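CrataBL (Crataeva tapia, PDB 4IHZ) inhibits trypsin and, probably more strongly, factor Xa, and probably also acts as a lectin that binds glucose and N-acetylglucosamine. Local coordinates at residues 7-12 with 45-50; 19-24 with 36-41; 84-89 with 97-102; 134-139 with 147-152. One frame throughout, in Å; residues are numbered along the deposited sequence. Where two conformers were deposited one is given.

Contact 1 (7-12 with 45-50); sequences PYYILP and PRIGVP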
# COMPACT_ATOMS: atom_id res chain seq x y z
N PRO A 7 15.41 -9.94 -0.89
CA PRO A 7 14.71 -9.79 -2.16
C PRO A 7 15.16 -10.83 -3.18
O PRO A 7 16.35 -11.14 -3.30
CB PRO A 7 15.14 -8.41 -2.65
CG PRO A 7 16.49 -8.18 -1.99
CD PRO A 7 16.36 -8.86 -0.62
N TYR A 8 14.19 -11.35 -3.92
CA TYR A 8 14.44 -12.31 -5.01
C TYR A 8 13.73 -11.90 -6.26
O TYR A 8 12.63 -11.41 -6.20
CB TYR A 8 13.91 -13.70 -4.64
CG TYR A 8 14.72 -14.32 -3.53
CD1 TYR A 8 15.82 -15.12 -3.80
CD2 TYR A 8 14.35 -14.13 -2.21
CE1 TYR A 8 16.58 -15.67 -2.75
CE2 TYR A 8 15.10 -14.66 -1.16
CZ TYR A 8 16.18 -15.46 -1.45
OH TYR A 8 16.93 -15.97 -0.40
N TYR A 9 14.37 -12.11 -7.41
CA TYR A 9 13.64 -12.08 -8.67
C TYR A 9 12.98 -13.41 -8.96
O TYR A 9 13.64 -14.46 -8.91
CB TYR A 9 14.60 -11.76 -9.80
CG TYR A 9 15.24 -10.41 -9.72
CD1 TYR A 9 14.53 -9.28 -10.14
CD2 TYR A 9 16.52 -10.25 -9.22
CE1 TYR A 9 15.13 -8.02 -10.09
CE2 TYR A 9 17.13 -8.99 -9.15
CZ TYR A 9 16.40 -7.89 -9.58
OH TYR A 9 16.95 -6.65 -9.57
N ILE A 10 11.69 -13.38 -9.28
CA ILE A 10 10.97 -14.56 -9.75
C ILE A 10 11.19 -14.66 -11.26
O ILE A 10 10.90 -13.73 -12.02
CB ILE A 10 9.46 -14.45 -9.45
CG1 ILE A 10 9.23 -14.32 -7.94
CG2 ILE A 10 8.73 -15.69 -10.08
CD1 ILE A 10 7.79 -13.89 -7.62
N LEU A 11 11.73 -15.79 -11.70
CA LEU A 11 12.02 -15.95 -13.12
C LEU A 11 11.49 -17.28 -13.60
O LEU A 11 11.51 -18.24 -12.84
CB LEU A 11 13.54 -15.90 -13.35
CG LEU A 11 14.11 -14.49 -13.09
CD1 LEU A 11 15.56 -14.61 -12.79
CD2 LEU A 11 13.88 -13.62 -14.35
N PRO A 12 10.99 -17.35 -14.85
CA PRO A 12 10.69 -18.68 -15.40
C PRO A 12 11.93 -19.56 -15.34
O PRO A 12 13.07 -19.10 -15.47
CB PRO A 12 10.34 -18.37 -16.86
CG PRO A 12 9.99 -16.86 -16.86
CD PRO A 12 10.95 -16.31 -15.90
N PRO A 45 13.89 -9.42 -22.96
CA PRO A 45 13.70 -10.03 -21.66
C PRO A 45 14.49 -9.26 -20.61
O PRO A 45 15.68 -9.01 -20.75
CB PRO A 45 14.22 -11.46 -21.80
CG PRO A 45 14.69 -11.60 -23.19
CD PRO A 45 14.64 -10.29 -23.89
N ARG A 46 13.80 -8.89 -19.56
CA ARG A 46 14.46 -8.20 -18.45
C ARG A 46 14.11 -8.88 -17.15
O ARG A 46 13.05 -9.47 -16.99
CB ARG A 46 14.06 -6.73 -18.41
CG ARG A 46 14.67 -5.93 -19.57
CD ARG A 46 16.21 -5.93 -19.45
NE ARG A 46 16.92 -5.15 -20.47
CZ ARG A 46 17.48 -5.66 -21.57
NH1 ARG A 46 17.43 -6.97 -21.83
NH2 ARG A 46 18.11 -4.84 -22.41
N ILE A 47 15.01 -8.76 -16.19
CA ILE A 47 14.93 -9.57 -14.98
C ILE A 47 13.75 -9.16 -14.08
O ILE A 47 13.30 -9.96 -13.29
CB ILE A 47 16.28 -9.47 -14.20
CG1 ILE A 47 16.39 -10.58 -13.15
CG2 ILE A 47 16.46 -8.07 -13.56
CD1 ILE A 47 17.84 -10.82 -12.62
N GLY A 48 13.27 -7.91 -14.22
CA GLY A 48 12.06 -7.53 -13.49
C GLY A 48 12.38 -6.77 -12.21
O GLY A 48 13.38 -6.06 -12.07
N VAL A 49 11.48 -6.93 -11.24
CA VAL A 49 11.54 -6.21 -9.98
C VAL A 49 11.48 -7.28 -8.90
O VAL A 49 10.66 -8.18 -8.98
CB VAL A 49 10.32 -5.26 -9.87
CG1 VAL A 49 10.43 -4.47 -8.56
CG2 VAL A 49 10.35 -4.24 -11.01
N PRO A 50 12.32 -7.20 -7.87
CA PRO A 50 12.31 -8.29 -6.90
C PRO A 50 11.10 -8.28 -5.96
O PRO A 50 10.30 -7.31 -5.90
CB PRO A 50 13.56 -8.04 -6.04
CG PRO A 50 14.27 -6.86 -6.60
CD PRO A 50 13.27 -6.14 -7.50
O HOH W 1 15.93 -4.49 -10.47
O HOH W 2 11.15 -11.08 -11.96
O HOH W 3 10.26 -10.81 -9.44
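The first strand of this Kunitz-type beta-trefoil, 8-12, is flanked by the loop that leads into strand 52-55, and the join is made by Tyr9, whose ring lies between Ile47 and Pro50. Ile47 comes over one face, its CG1 3.8 Å from the centre of the Tyr9 ring, a CH-pi contact offset toward the CG side. CG1, anti to the backbone N (chi1 -164°), is thereby turned to the ring; the two side chains cross at about a right angle, Ile47 CD1 resting near Tyr9 CD2 and Ile47 CG2 near Tyr9 CE1. Pro50 supplies the opposite face, lying alongside Tyr9 and pointing the same way, with its CG 4.1 Å from the ring centre. The carbonyl O of Gly48 stands at the edge, 3.3 Å from Tyr9 CE1. Leu11 CD2 extends the apolar patch, meeting Ile47 CG1 at 4.1 Å, while Pro7 CB touches Pro50 CB. Between 7-12 and 45-50 no direct hydrogen bond forms, and waters bridge them; just beyond, Tyr8 is backbone-bonded to Val51. One molecule donates to both Ile10 O and Ile47 O, the latter at 2.8 Å, and a second accepts from Ile10 N while donating to Val49 O at 2.7 Å. A third sits 2.6 Å from Tyr9 OH and donates only weakly to Gly48 O. The result is a solvated seam with one aromatic ring inserted across it. On its other side strand 8-12 pairs antiparallel with strand 158-162, and the loop is held in turn by strand 19-21, where Val49 packs on Ser20.

Contact 2 (19-24 with 36-41); sequences FSPDNL and DLITQL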
# COMPACT_ATOMS: atom_id res chain seq x y z
N PHE A 19 9.43 -10.34 -14.14
CA PHE A 19 8.10 -9.78 -13.89
C PHE A 19 8.11 -8.51 -13.13
O PHE A 19 8.99 -8.26 -12.28
CB PHE A 19 7.27 -10.79 -13.07
CG PHE A 19 7.03 -12.08 -13.80
CD1 PHE A 19 6.00 -12.20 -14.70
CD2 PHE A 19 7.92 -13.13 -13.63
CE1 PHE A 19 5.80 -13.42 -15.39
CE2 PHE A 19 7.74 -14.31 -14.32
CZ PHE A 19 6.71 -14.45 -15.20
N SER A 20 7.14 -7.65 -13.44
CA SER A 20 7.02 -6.37 -12.71
C SER A 20 5.55 -6.03 -12.52
O SER A 20 4.77 -6.26 -13.43
CB SER A 20 7.69 -5.27 -13.55
OG SER A 20 7.39 -3.96 -13.01
N PRO A 21 5.18 -5.46 -11.37
CA PRO A 21 3.88 -4.75 -11.32
C PRO A 21 3.71 -3.78 -12.47
O PRO A 21 4.65 -3.06 -12.86
CB PRO A 21 3.94 -4.01 -9.98
CG PRO A 21 4.88 -4.85 -9.12
CD PRO A 21 5.96 -5.25 -10.12
N ASP A 22 2.52 -3.76 -13.07
CA ASP A 22 2.27 -2.87 -14.18
C ASP A 22 2.53 -1.40 -13.87
O ASP A 22 2.99 -0.65 -14.75
CB ASP A 22 0.86 -3.04 -14.70
CG ASP A 22 0.79 -3.88 -15.95
OD1 ASP A 22 1.84 -4.16 -16.63
OD2 ASP A 22 -0.36 -4.23 -16.31
N ASN A 23 2.25 -0.96 -12.63
CA ASN A 23 2.41 0.49 -12.38
C ASN A 23 3.85 0.92 -12.54
O ASN A 23 4.14 2.06 -12.93
CB ASN A 23 1.84 0.90 -11.01
CG ASN A 23 2.80 0.65 -9.90
OD1 ASN A 23 3.60 1.51 -9.56
ND2 ASN A 23 2.73 -0.54 -9.28
N LEU A 24 4.78 -0.01 -12.29
CA LEU A 24 6.21 0.30 -12.42
C LEU A 24 6.63 0.34 -13.88
O LEU A 24 7.54 1.06 -14.22
CB LEU A 24 7.09 -0.67 -11.59
CG LEU A 24 6.89 -0.57 -10.07
CD1 LEU A 24 7.83 -1.54 -9.36
CD2 LEU A 24 7.21 0.87 -9.60
N ASP A 36 -3.67 -3.93 -10.53
CA ASP A 36 -2.27 -3.74 -10.88
C ASP A 36 -1.66 -5.13 -11.07
O ASP A 36 -1.22 -5.77 -10.12
CB ASP A 36 -1.57 -2.97 -9.76
CG ASP A 36 -0.15 -2.56 -10.13
OD1 ASP A 36 0.07 -2.10 -11.28
OD2 ASP A 36 0.77 -2.70 -9.27
N LEU A 37 -1.68 -5.58 -12.32
CA LEU A 37 -1.22 -6.92 -12.68
C LEU A 37 0.27 -7.08 -12.51
O LEU A 37 1.01 -6.09 -12.46
CB LEU A 37 -1.57 -7.19 -14.15
CG LEU A 37 -3.05 -7.14 -14.48
CD1 LEU A 37 -3.11 -7.19 -16.00
CD2 LEU A 37 -3.83 -8.30 -13.85
N ILE A 38 0.73 -8.33 -12.47
CA ILE A 38 2.16 -8.60 -12.46
C ILE A 38 2.44 -9.14 -13.87
O ILE A 38 1.97 -10.23 -14.22
CB ILE A 38 2.52 -9.71 -11.42
CG1 ILE A 38 2.13 -9.29 -9.99
CG2 ILE A 38 4.02 -10.08 -11.51
CD1 ILE A 38 2.80 -8.02 -9.52
N THR A 39 3.17 -8.37 -14.67
CA THR A 39 3.34 -8.71 -16.08
C THR A 39 4.78 -9.04 -16.42
O THR A 39 5.71 -8.60 -15.74
CB THR A 39 2.82 -7.61 -17.03
OG1 THR A 39 3.48 -6.39 -16.72
CG2 THR A 39 1.28 -7.46 -16.87
N GLN A 40 4.96 -9.78 -17.49
CA GLN A 40 6.26 -10.27 -17.86
C GLN A 40 7.00 -9.28 -18.76
O GLN A 40 6.42 -8.71 -19.69
CB GLN A 40 6.10 -11.62 -18.56
CG GLN A 40 7.43 -12.35 -18.72
CD GLN A 40 7.27 -13.72 -19.26
OE1 GLN A 40 6.39 -13.99 -20.11
NE2 GLN A 40 8.13 -14.63 -18.82
N LEU A 41 8.27 -9.07 -18.47
CA LEU A 41 9.07 -8.15 -19.28
C LEU A 41 9.76 -8.94 -20.37
O LEU A 41 10.81 -9.53 -20.17
CB LEU A 41 10.13 -7.50 -18.38
CG LEU A 41 9.62 -6.69 -17.19
CD1 LEU A 41 10.78 -6.04 -16.47
CD2 LEU A 41 8.72 -5.61 -17.69
O HOH W 4 -2.31 -3.49 -14.67
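Asn23 and Asp36 meet obliquely, amide and carboxylate planes turned 47° apart, in a two-point grip. Asp36 OD1 uses its syn lone pair for the backbone Asn23 N at 2.8 Å, and Asp36 OD2 takes Asn23 ND2 at 2.9 Å, on the syn side but out of the carboxylate plane. The group is delivered by a first torsion that sets Asp36 CG anti to the backbone N (chi1 -172°). Since Asn23 lies in the first turn of helix 22-26, a negative charge here would probably suit the helix start; Asp36 OD2 has a further partner in Thr101 OG1. Asp22 and Thr39 instead cross at about a right angle, with Thr39 OG1 donating to Asp22 OD1 (2.8 Å) from above the carboxylate plane. Arg146 forms a salt bridge with the same Asp22 oxygen, and a water links Asp22 OD2 to Leu37 N.

These polar pairs finish a short antiparallel ribbon of the beta-trefoil, strands 19-21 and 38-40, in which Ser20 and Thr39 form the hydrogen-bonded pair, exchanging two backbone bonds. A further bond, from Asp22 N to Leu37 O at 2.8 Å, carries the pairing into the helix. Phe19, Pro21, Ile38 and Gln40 share one face. There the Gln40 chain crosses Phe19 obliquely, its CB 3.7 Å from Phe19 CE1, and its amide plane is turned only 8° from that of the ring. Arg147 and Ala17 hold that amide from outside. Pro21 and Ile38 run side by side, Pro21 CG touching Ile38 CD1 at 3.8 Å, while Ile38 CG2 packs against Phe19 CB at 3.7 Å.

Contact 3 (84-89 with 97-102); sequences KIWTVK and LVVTTG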
# COMPACT_ATOMS: atom_id res chain seq x y z
N LYS A 84 2.09 -2.60 -1.99
CA LYS A 84 2.94 -3.45 -2.85
C LYS A 84 2.71 -4.94 -2.63
O LYS A 84 3.43 -5.77 -3.19
CB LYS A 84 4.39 -3.13 -2.52
CG LYS A 84 4.78 -1.66 -2.75
CD LYS A 84 6.13 -1.40 -2.18
CE LYS A 84 6.51 0.08 -2.33
NZ LYS A 84 7.69 0.21 -1.49
N ILE A 85 1.72 -5.27 -1.80
CA ILE A 85 1.53 -6.64 -1.36
C ILE A 85 0.68 -7.39 -2.38
O ILE A 85 -0.33 -6.90 -2.85
CB ILE A 85 0.87 -6.62 0.02
CG1 ILE A 85 1.81 -5.91 1.02
CG2 ILE A 85 0.50 -8.09 0.50
CD1 ILE A 85 1.09 -5.35 2.23
N TRP A 86 1.11 -8.61 -2.73
CA TRP A 86 0.37 -9.38 -3.72
C TRP A 86 -0.91 -10.00 -3.19
O TRP A 86 -1.01 -10.37 -2.02
CB TRP A 86 1.28 -10.47 -4.25
CG TRP A 86 2.45 -9.95 -5.06
CD1 TRP A 86 3.05 -8.68 -5.01
CD2 TRP A 86 3.15 -10.68 -6.07
NE1 TRP A 86 4.07 -8.62 -5.97
CE2 TRP A 86 4.15 -9.84 -6.59
CE3 TRP A 86 3.02 -12.00 -6.58
CZ2 TRP A 86 5.02 -10.24 -7.64
CZ3 TRP A 86 3.89 -12.40 -7.59
CH2 TRP A 86 4.88 -11.53 -8.10
N THR A 87 -1.89 -10.12 -4.06
CA THR A 87 -3.16 -10.73 -3.70
C THR A 87 -3.74 -11.26 -5.02
O THR A 87 -3.05 -11.30 -6.06
CB THR A 87 -4.10 -9.70 -3.04
OG1 THR A 87 -5.31 -10.34 -2.62
CG2 THR A 87 -4.43 -8.51 -3.95
N VAL A 88 -5.00 -11.69 -4.98
CA VAL A 88 -5.67 -12.11 -6.20
C VAL A 88 -6.99 -11.39 -6.30
O VAL A 88 -7.66 -11.19 -5.31
CB VAL A 88 -5.89 -13.66 -6.19
CG1 VAL A 88 -6.97 -14.13 -7.23
CG2 VAL A 88 -4.55 -14.35 -6.41
N LYS A 89 -7.36 -10.98 -7.52
CA LYS A 89 -8.62 -10.29 -7.75
C LYS A 89 -9.30 -10.92 -8.94
O LYS A 89 -8.65 -11.52 -9.79
CB LYS A 89 -8.42 -8.80 -8.01
CG LYS A 89 -7.79 -8.05 -6.81
CD LYS A 89 -7.69 -6.56 -7.08
CE LYS A 89 -7.03 -5.81 -5.93
NZ LYS A 89 -7.16 -4.33 -6.14
N LEU A 97 -9.58 -14.94 -12.42
CA LEU A 97 -8.73 -14.45 -11.34
C LEU A 97 -7.40 -14.06 -11.92
O LEU A 97 -6.89 -14.69 -12.84
CB LEU A 97 -8.50 -15.54 -10.28
CG LEU A 97 -9.74 -16.16 -9.61
CD1 LEU A 97 -9.41 -17.39 -8.73
CD2 LEU A 97 -10.54 -15.13 -8.84
N VAL A 98 -6.82 -13.04 -11.31
CA VAL A 98 -5.49 -12.52 -11.67
C VAL A 98 -4.72 -12.18 -10.41
O VAL A 98 -5.31 -11.84 -9.38
CB VAL A 98 -5.57 -11.26 -12.60
CG1 VAL A 98 -6.26 -11.61 -13.90
CG2 VAL A 98 -6.35 -10.10 -11.95
N VAL A 99 -3.41 -12.33 -10.50
CA VAL A 99 -2.52 -11.80 -9.41
C VAL A 99 -2.47 -10.30 -9.55
O VAL A 99 -2.31 -9.79 -10.65
CB VAL A 99 -1.12 -12.42 -9.51
CG1 VAL A 99 -0.22 -11.85 -8.39
CG2 VAL A 99 -1.16 -13.94 -9.33
N THR A 100 -2.56 -9.59 -8.42
CA THR A 100 -2.35 -8.12 -8.46
C THR A 100 -1.57 -7.69 -7.25
O THR A 100 -1.40 -8.47 -6.31
CB THR A 100 -3.65 -7.31 -8.45
OG1 THR A 100 -4.25 -7.43 -7.14
CG2 THR A 100 -4.63 -7.83 -9.52
N THR A 101 -1.15 -6.43 -7.27
CA THR A 101 -0.66 -5.87 -6.03
C THR A 101 -1.86 -5.23 -5.29
O THR A 101 -3.01 -5.42 -5.67
CB THR A 101 0.45 -4.82 -6.26
OG1 THR A 101 -0.11 -3.72 -6.97
CG2 THR A 101 1.65 -5.42 -7.10
N GLY A 102 -1.61 -4.50 -4.22
CA GLY A 102 -2.68 -3.78 -3.56
C GLY A 102 -3.36 -4.59 -2.47
O GLY A 102 -4.42 -4.19 -1.96
O HOH W 5 -4.55 -4.11 -7.67
O HOH W 6 -6.20 -3.05 -3.87
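Thr87 and Thr100, with Lys89 and Val98, are the hydrogen-bonded pairs of a beta hairpin, strands 87-91 and 96-100, one of the antiparallel units of the beta-trefoil. Four backbone bonds join them, Thr87 N to Thr100 O and Val98 N to Lys89 O being the shortest at 2.8 Å. Between these rungs the CA-H groups lean on the same carbonyls, as at Val88 CA and Val98 O, 3.2 Å apart.

Apolar contacts gather round Val88 and Val99, a non-hydrogen-bonded pair sharing one face. Val88 CG1 meets Leu97 CB at 3.7 Å, the two side chains crossing obliquely. Farther along, Val99 CG1, set anti to its backbone N (chi1 179°), reaches Trp86 CE3 at 3.7 Å, and Thr101 CG2 approaches the pyrrole side of the same indole. Trp86 also packs on Ile38 and Ile71, and its NE1 bonds to Thr73 OG1, so the indole is anchored beyond the hairpin.

Of the polar ends, Lys84 NZ bonds to Ser75 O and to backbone oxygens of Trp78 and Cys80 of the second subunit. The other polar contacts lie on the face that carries Thr87, Lys89 and Thr100, with Val98 beside them. Thr100 OG1 donates to the carbonyl of its neighbour Thr101, while Thr87 CG2 lies against that hydroxyl. The extended Lys89 chain crosses Thr100 at about a right angle, CE passing 3.4 Å from Thr100 OG1. Beyond it the ammonium bonds to Pro34 O and to two waters, one donating to Thr101 O and the other, 2.8 Å from Lys89 NZ, to Gly102 O.

Contact 4 (134-139 with 147-152); sequences RDVGIE and RYLAPR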
# COMPACT_ATOMS: atom_id res chain seq x y z
N ARG A 134 -4.42 -22.81 -5.78
CA ARG A 134 -4.45 -22.76 -7.22
C ARG A 134 -3.07 -22.41 -7.75
O ARG A 134 -2.46 -21.45 -7.30
CB ARG A 134 -5.44 -21.69 -7.70
CG ARG A 134 -6.90 -22.14 -7.58
CD ARG A 134 -7.83 -21.12 -8.14
NE ARG A 134 -9.22 -21.50 -7.88
CZ ARG A 134 -10.04 -20.89 -7.01
NH1 ARG A 134 -9.65 -19.83 -6.30
NH2 ARG A 134 -11.28 -21.37 -6.86
N ASP A 135 -2.59 -23.16 -8.73
CA ASP A 135 -1.27 -22.91 -9.31
C ASP A 135 -1.28 -21.57 -10.05
O ASP A 135 -2.21 -21.26 -10.79
CB ASP A 135 -0.88 -24.03 -10.28
CG ASP A 135 -0.55 -25.37 -9.58
OD1 ASP A 135 -0.47 -25.44 -8.34
OD2 ASP A 135 -0.37 -26.36 -10.30
N VAL A 136 -0.22 -20.80 -9.88
CA VAL A 136 -0.07 -19.54 -10.59
C VAL A 136 0.70 -19.78 -11.88
O VAL A 136 1.76 -20.44 -11.87
CB VAL A 136 0.69 -18.54 -9.73
CG1 VAL A 136 1.06 -17.31 -10.56
CG2 VAL A 136 -0.21 -18.14 -8.54
N GLY A 137 0.12 -19.33 -12.98
CA GLY A 137 0.72 -19.48 -14.29
C GLY A 137 0.65 -18.19 -15.06
O GLY A 137 0.29 -17.14 -14.52
N ILE A 138 1.02 -18.26 -16.33
CA ILE A 138 1.05 -17.09 -17.19
C ILE A 138 -0.18 -17.12 -18.13
O ILE A 138 -0.52 -18.16 -18.73
CB ILE A 138 2.38 -17.04 -18.01
CG1 ILE A 138 3.54 -16.51 -17.18
CG2 ILE A 138 2.21 -16.20 -19.29
CD1 ILE A 138 4.90 -16.55 -17.93
N GLU A 139 -0.81 -15.96 -18.30
CA GLU A 139 -1.96 -15.83 -19.23
C GLU A 139 -1.81 -14.62 -20.10
O GLU A 139 -1.02 -13.74 -19.81
CB GLU A 139 -3.27 -15.71 -18.45
CG GLU A 139 -3.57 -16.88 -17.54
CD GLU A 139 -4.09 -18.12 -18.27
OE1 GLU A 139 -4.64 -17.99 -19.40
OE2 GLU A 139 -3.98 -19.23 -17.70
N ARG A 147 1.76 -10.44 -21.04
CA ARG A 147 1.46 -11.65 -20.29
C ARG A 147 1.45 -11.36 -18.83
O ARG A 147 2.31 -10.60 -18.34
CB ARG A 147 2.49 -12.73 -20.59
CG ARG A 147 2.63 -12.92 -22.11
CD ARG A 147 2.99 -14.31 -22.49
NE ARG A 147 4.19 -14.80 -21.84
CZ ARG A 147 4.69 -16.01 -22.07
NH1 ARG A 147 4.10 -16.81 -22.96
NH2 ARG A 147 5.79 -16.40 -21.45
N TYR A 148 0.51 -11.95 -18.11
CA TYR A 148 0.33 -11.62 -16.69
C TYR A 148 0.19 -12.89 -15.89
O TYR A 148 -0.18 -13.93 -16.41
CB TYR A 148 -0.90 -10.71 -16.50
CG TYR A 148 -2.18 -11.31 -17.03
CD1 TYR A 148 -2.97 -12.11 -16.20
CD2 TYR A 148 -2.58 -11.08 -18.33
CE1 TYR A 148 -4.16 -12.68 -16.69
CE2 TYR A 148 -3.74 -11.64 -18.82
CZ TYR A 148 -4.53 -12.40 -17.97
OH TYR A 148 -5.69 -12.97 -18.44
N LEU A 149 0.49 -12.80 -14.60
CA LEU A 149 0.36 -13.94 -13.68
C LEU A 149 -1.09 -14.11 -13.20
O LEU A 149 -1.77 -13.13 -12.94
CB LEU A 149 1.32 -13.78 -12.50
CG LEU A 149 2.80 -13.78 -12.81
CD1 LEU A 149 3.47 -13.65 -11.45
CD2 LEU A 149 3.23 -15.09 -13.51
N ALA A 150 -1.55 -15.36 -13.15
CA ALA A 150 -2.94 -15.65 -12.76
C ALA A 150 -3.02 -17.03 -12.12
O ALA A 150 -2.34 -17.96 -12.55
CB ALA A 150 -3.82 -15.59 -13.95
N PRO A 151 -3.88 -17.18 -11.11
CA PRO A 151 -3.97 -18.49 -10.44
C PRO A 151 -5.01 -19.37 -11.12
O PRO A 151 -6.16 -19.44 -10.71
CB PRO A 151 -4.37 -18.12 -9.01
CG PRO A 151 -5.20 -16.87 -9.19
CD PRO A 151 -4.62 -16.13 -10.39
N ARG A 152 -4.59 -20.04 -12.19
CA ARG A 152 -5.54 -20.81 -12.99
C ARG A 152 -5.13 -22.25 -13.17
O ARG A 152 -5.48 -22.88 -14.19
CB ARG A 152 -5.79 -20.12 -14.33
CG ARG A 152 -6.39 -18.75 -14.12
CD ARG A 152 -6.93 -18.10 -15.37
NE ARG A 152 -7.18 -16.68 -15.10
CZ ARG A 152 -7.38 -15.76 -16.04
NH1 ARG A 152 -7.40 -16.09 -17.33
NH2 ARG A 152 -7.57 -14.50 -15.68
O HOH W 7 -7.89 -18.60 -18.61
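The carbonyl O of Glu139 lies over the face of the Tyr148 ring, 3.4 Å from Tyr148 CD2, while accepting the hydrogen bond from Tyr148 N. Tyr148 CG, set between its backbone N and carbonyl carbon (chi1 57°), lies 3.9 Å from Glu139 O. Glu139 CB adds a CH-pi contact, 4.0 Å from the ring centre, and the tyrosine hydroxyl is bonded to Val141. Beyond CB the glutamate bends, its CG touching Ala150 CB at 3.8 Å and standing over one face of the Arg152 guanidinium. The salt bridge between Glu139 OE1 and Arg152 NH1 is long, at 3.9 Å, and a water held by Arg152 NH1 donates only weakly to Glu139 OE1. Arg154 forms another salt bridge with Glu139, and Arg152 NH2 bonds to His94 O and Leu97 O. On the face of Val136, Ile138 and Leu149, the first and last cross at about a right angle, Val136 CG1 meeting Leu149 CB. Gly137 with Ala150 and Glu139 with Tyr148 are hydrogen-bonded pairs, Gly137 N to Ala150 O (2.8 Å) nearly straight at 173°. Pro151 centres an inverse gamma turn. Such pairs make a beta hairpin of the beta-trefoil, its strand 148-151 bonding also through Leu149 to Ile38 and Val99.

From the N terminus, contact 1 closes the first loop, bringing 45-50 back to strand 8-12. Contact 2 is nested inside that loop, and Val49 N to Phe19 O is a probable hydrogen bond between them. Contacts 3 and 4 follow in series, each closing a local hairpin. The segment 36-41 is the hub: Asp36 reaches Thr101 of contact 3, while Ile38 and Gln40 reach Leu149 and Arg147 of contact 4. Contacts 3 and 4 also meet directly, through Val99 and Leu149. Contact 1 only brushes contact 3, where Ile10 packs on Trp86, and does not touch contact 4. Early and late strands of the beta-trefoil are thereby tied together.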